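Long-range contact in short chain dehydrogenase/reductase (Acinetobacter baumannii, PDB 4IUY), which probably catalyses NAD(P)-dependent reduction of a carbonyl or oxidation of an alcohol, though its own substrate is not established: residues 115-124 / 172-180. Residues are numbered along the deposited sequence; the frame is centred on the assembly and turned at random. Where two conformers were deposited one is given.
Sequences VSDTKRFLDY and NLGVSPYCA
Lys119 and Gly174 meet backbone to backbone, their CA atoms 4.7 Å apart. Residues 115-124 are an extended loop that turns at 121-123. They run past Gly174, Val175 and the first turn of helix 176-196, which has Val175 as its N-cap. Lys119 N gives a hydrogen bond to Gly174 O at 3.1 Å (161° at the hydrogen). In return Gly174 CA makes a CA-H...O contact with Lys119 O at 3.0 Å. Gly174 has a positive phi, which favours glycine.

Gly174 O accepts a second bond, from Tyr124 OH at 2.7 Å. Both donors reach it from the same face of its carbonyl plane. The Tyr124 ring is packed on its two faces. Pro177 CD lies over one, 3.5 Å from the ring centroid, in a CH-pi contact. Lys119 CB covers the opposite face, while its ammonium reaches away to a salt bridge with Asp128.

The fold is the Rossmann-type fold of the short-chain dehydrogenases. Segment 115-124 directly follows the NNAG sequence, which starts at the end of strand 108-111. Tyr178 begins the YxxxK sequence that in this family carries the catalytic tyrosine and lysine, so the contact probably borders the active site.

The Tyr178 side chain has CG anti to the backbone N (chi1 -176°), and the ring lies beside Val115 and Ser116. Val115 O meets the ring at its edge, 3.4 Å from Tyr178 CD1, and also accepts a hydrogen bond from Asn136. Ser116 CB packs obliquely on the same ring. Water 1 bonds Ser116 OG, donates to Tyr124 OH at 2.9 Å and accepts a weak bond from Tyr178 N. Gly174 N is hydrogen-bonded to Glu195 of a second subunit, and Phe121 packs on Met192 of that subunit.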
loop_
_atom_site.group_PDB
_atom_site.type_symbol
_atom_site.label_atom_id
_atom_site.label_comp_id
_atom_site.label_asym_id
_atom_site.label_seq_id
_atom_site.Cartn_x
_atom_site.Cartn_y
_atom_site.Cartn_z
ATOM N N VAL D 115 10.930 -15.010 15.718
ATOM C CA VAL D 115 10.133 -15.995 16.453
ATOM C C VAL D 115 8.638 -15.716 16.361
ATOM O O VAL D 115 8.199 -14.593 16.101
ATOM C CB VAL D 115 10.496 -16.072 17.961
ATOM C CG1 VAL D 115 11.919 -16.557 18.152
ATOM C CG2 VAL D 115 10.265 -14.720 18.647
ATOM N N SER D 116 7.849 -16.756 16.560
ATOM C CA SER D 116 6.411 -16.579 16.575
ATOM C C SER D 116 5.791 -17.603 17.515
ATOM O O SER D 116 6.479 -18.257 18.294
ATOM C CB SER D 116 5.833 -16.693 15.168
ATOM O OG SER D 116 4.481 -16.266 15.125
ATOM N N ASP D 117 4.484 -17.741 17.411
ATOM C CA ASP D 117 3.707 -18.650 18.228
ATOM C C ASP D 117 2.370 -18.737 17.512
ATOM O O ASP D 117 2.190 -18.148 16.453
ATOM C CB ASP D 117 3.528 -18.091 19.645
ATOM C CG ASP D 117 3.282 -19.184 20.686
ATOM O OD1 ASP D 117 2.850 -20.304 20.319
ATOM O OD2 ASP D 117 3.484 -18.910 21.886
ATOM N N THR D 118 1.453 -19.502 18.072
ATOM C CA THR D 118 0.092 -19.564 17.579
ATOM C C THR D 118 -0.823 -19.502 18.772
ATOM O O THR D 118 -0.853 -20.424 19.578
ATOM C CB THR D 118 -0.182 -20.851 16.801
ATOM O OG1 THR D 118 0.735 -20.940 15.706
ATOM C CG2 THR D 118 -1.599 -20.827 16.259
ATOM N N LYS D 119 -1.524 -18.388 18.913
ATOM C CA LYS D 119 -2.448 -18.192 20.015
ATOM C C LYS D 119 -3.584 -17.338 19.530
ATOM O O LYS D 119 -3.392 -16.480 18.682
ATOM C CB LYS D 119 -1.781 -17.471 21.192
ATOM C CG LYS D 119 -0.759 -18.279 21.956
ATOM C CD LYS D 119 -0.421 -17.551 23.237
ATOM C CE LYS D 119 0.594 -18.305 24.043
ATOM N NZ LYS D 119 0.584 -17.780 25.436
ATOM N N ARG D 120 -4.759 -17.560 20.098
ATOM C CA ARG D 120 -5.897 -16.704 19.854
ATOM C C ARG D 120 -5.517 -15.265 20.201
ATOM O O ARG D 120 -4.593 -15.029 21.000
ATOM C CB ARG D 120 -7.081 -17.178 20.694
ATOM C CG ARG D 120 -7.476 -18.597 20.328
ATOM C CD ARG D 120 -8.876 -18.963 20.777
ATOM N NE ARG D 120 -8.718 -19.726 21.991
ATOM C CZ ARG D 120 -8.771 -21.043 22.056
ATOM N NH1 ARG D 120 -9.038 -21.764 20.973
ATOM N NH2 ARG D 120 -8.575 -21.629 23.214
ATOM N N PHE D 121 -6.188 -14.312 19.557
ATOM C CA PHE D 121 -5.871 -12.915 19.780
ATOM C C PHE D 121 -5.837 -12.561 21.266
ATOM O O PHE D 121 -4.902 -11.907 21.728
ATOM C CB PHE D 121 -6.821 -11.974 19.034
ATOM C CG PHE D 121 -6.585 -10.531 19.376
ATOM C CD1 PHE D 121 -5.539 -9.834 18.796
ATOM C CD2 PHE D 121 -7.367 -9.895 20.335
ATOM C CE1 PHE D 121 -5.285 -8.533 19.149
ATOM C CE2 PHE D 121 -7.130 -8.583 20.686
ATOM C CZ PHE D 121 -6.084 -7.901 20.096
ATOM N N LEU D 122 -6.836 -13.036 22.007
ATOM C CA LEU D 122 -6.981 -12.720 23.423
ATOM C C LEU D 122 -6.115 -13.571 24.380
ATOM O O LEU D 122 -6.116 -13.315 25.586
ATOM C CB LEU D 122 -8.457 -12.814 23.839
ATOM C CG LEU D 122 -9.433 -11.810 23.209
ATOM C CD1 LEU D 122 -10.859 -12.153 23.615
ATOM C CD2 LEU D 122 -9.106 -10.355 23.563
ATOM N N ASP D 123 -5.428 -14.594 23.865
ATOM C CA ASP D 123 -4.628 -15.475 24.712
ATOM C C ASP D 123 -3.169 -15.038 24.807
ATOM O O ASP D 123 -2.437 -15.478 25.688
ATOM C CB ASP D 123 -4.663 -16.925 24.222
ATOM C CG ASP D 123 -6.039 -17.536 24.290
ATOM O OD1 ASP D 123 -6.917 -16.964 24.972
ATOM O OD2 ASP D 123 -6.221 -18.632 23.708
ATOM N N TYR D 124 -2.733 -14.195 23.882
ATOM C CA TYR D 124 -1.367 -13.681 23.920
ATOM C C TYR D 124 -1.143 -12.799 25.163
ATOM O O TYR D 124 -1.936 -11.894 25.436
ATOM C CB TYR D 124 -1.079 -12.866 22.658
ATOM C CG TYR D 124 -0.597 -13.650 21.478
ATOM C CD1 TYR D 124 0.683 -14.213 21.476
ATOM C CD2 TYR D 124 -1.403 -13.809 20.345
ATOM C CE1 TYR D 124 1.149 -14.925 20.392
ATOM C CE2 TYR D 124 -0.949 -14.522 19.249
ATOM C CZ TYR D 124 0.335 -15.078 19.279
ATOM O OH TYR D 124 0.819 -15.797 18.214
ATOM N N ASN D 172 -2.965 -13.214 8.990
ATOM C CA ASN D 172 -3.396 -14.566 9.222
ATOM C C ASN D 172 -3.892 -14.647 10.661
ATOM O O ASN D 172 -3.854 -13.648 11.396
ATOM C CB ASN D 172 -2.288 -15.563 8.944
ATOM C CG ASN D 172 -2.835 -16.880 8.452
ATOM O OD1 ASN D 172 -4.033 -17.140 8.576
ATOM N ND2 ASN D 172 -1.966 -17.732 7.926
ATOM N N LEU D 173 -4.438 -15.796 11.036
ATOM C CA LEU D 173 -5.005 -15.977 12.371
ATOM C C LEU D 173 -3.982 -16.498 13.364
ATOM O O LEU D 173 -3.164 -17.342 13.018
ATOM C CB LEU D 173 -6.157 -16.963 12.303
ATOM C CG LEU D 173 -7.279 -16.498 11.384
ATOM C CD1 LEU D 173 -8.353 -17.550 11.387
ATOM C CD2 LEU D 173 -7.814 -15.155 11.841
ATOM N N GLY D 174 -4.058 -16.028 14.603
ATOM C CA GLY D 174 -3.258 -16.589 15.674
ATOM C C GLY D 174 -1.831 -16.056 15.715
ATOM O O GLY D 174 -0.981 -16.630 16.381
ATOM N N VAL D 175 -1.555 -14.978 14.981
ATOM C CA VAL D 175 -0.180 -14.471 14.862
ATOM C C VAL D 175 -0.105 -12.946 14.985
ATOM O O VAL D 175 0.747 -12.298 14.370
ATOM C CB VAL D 175 0.451 -14.929 13.531
ATOM C CG1 VAL D 175 0.700 -16.433 13.556
ATOM C CG2 VAL D 175 -0.470 -14.559 12.336
ATOM N N SER D 176 -0.996 -12.376 15.787
ATOM C CA SER D 176 -1.077 -10.916 15.901
ATOM C C SER D 176 0.237 -10.181 16.283
ATOM O O SER D 176 0.593 -9.189 15.638
ATOM C CB SER D 176 -2.275 -10.491 16.774
ATOM O OG SER D 176 -2.475 -11.388 17.850
ATOM N N PRO D 177 0.964 -10.656 17.313
ATOM C CA PRO D 177 2.200 -9.912 17.621
ATOM C C PRO D 177 3.230 -9.995 16.492
ATOM O O PRO D 177 3.896 -8.997 16.202
ATOM C CB PRO D 177 2.736 -10.607 18.892
ATOM C CG PRO D 177 1.527 -11.308 19.489
ATOM C CD PRO D 177 0.728 -11.745 18.286
ATOM N N TYR D 178 3.306 -11.146 15.830
ATOM C CA TYR D 178 4.207 -11.331 14.692
ATOM C C TYR D 178 3.857 -10.353 13.548
ATOM O O TYR D 178 4.744 -9.698 13.004
ATOM C CB TYR D 178 4.127 -12.779 14.226
ATOM C CG TYR D 178 5.053 -13.174 13.110
ATOM C CD1 TYR D 178 6.323 -13.687 13.386
ATOM C CD2 TYR D 178 4.645 -13.094 11.769
ATOM C CE1 TYR D 178 7.158 -14.083 12.384
ATOM C CE2 TYR D 178 5.484 -13.491 10.757
ATOM C CZ TYR D 178 6.742 -13.999 11.077
ATOM O OH TYR D 178 7.599 -14.414 10.087
ATOM N N CYS D 179 2.576 -10.278 13.183
ATOM C CA CYS D 179 2.109 -9.327 12.157
ATOM C C CYS D 179 2.436 -7.887 12.521
ATOM O O CYS D 179 2.897 -7.124 11.673
ATOM C CB CYS D 179 0.594 -9.450 11.919
ATOM S SG CYS D 179 0.158 -10.983 11.040
ATOM N N ALA D 180 2.181 -7.506 13.773
ATOM C CA ALA D 180 2.476 -6.133 14.183
ATOM C C ALA D 180 3.986 -5.833 14.044
ATOM O O ALA D 180 4.380 -4.776 13.536
ATOM C CB ALA D 180 1.984 -5.872 15.604
HETATM O O HOH W 1 2.776 -14.289 16.743
HETATM O O HOH W 2 -3.612 -13.665 17.249
HETATM O O HOH W 3 -2.980 -10.704 20.541
#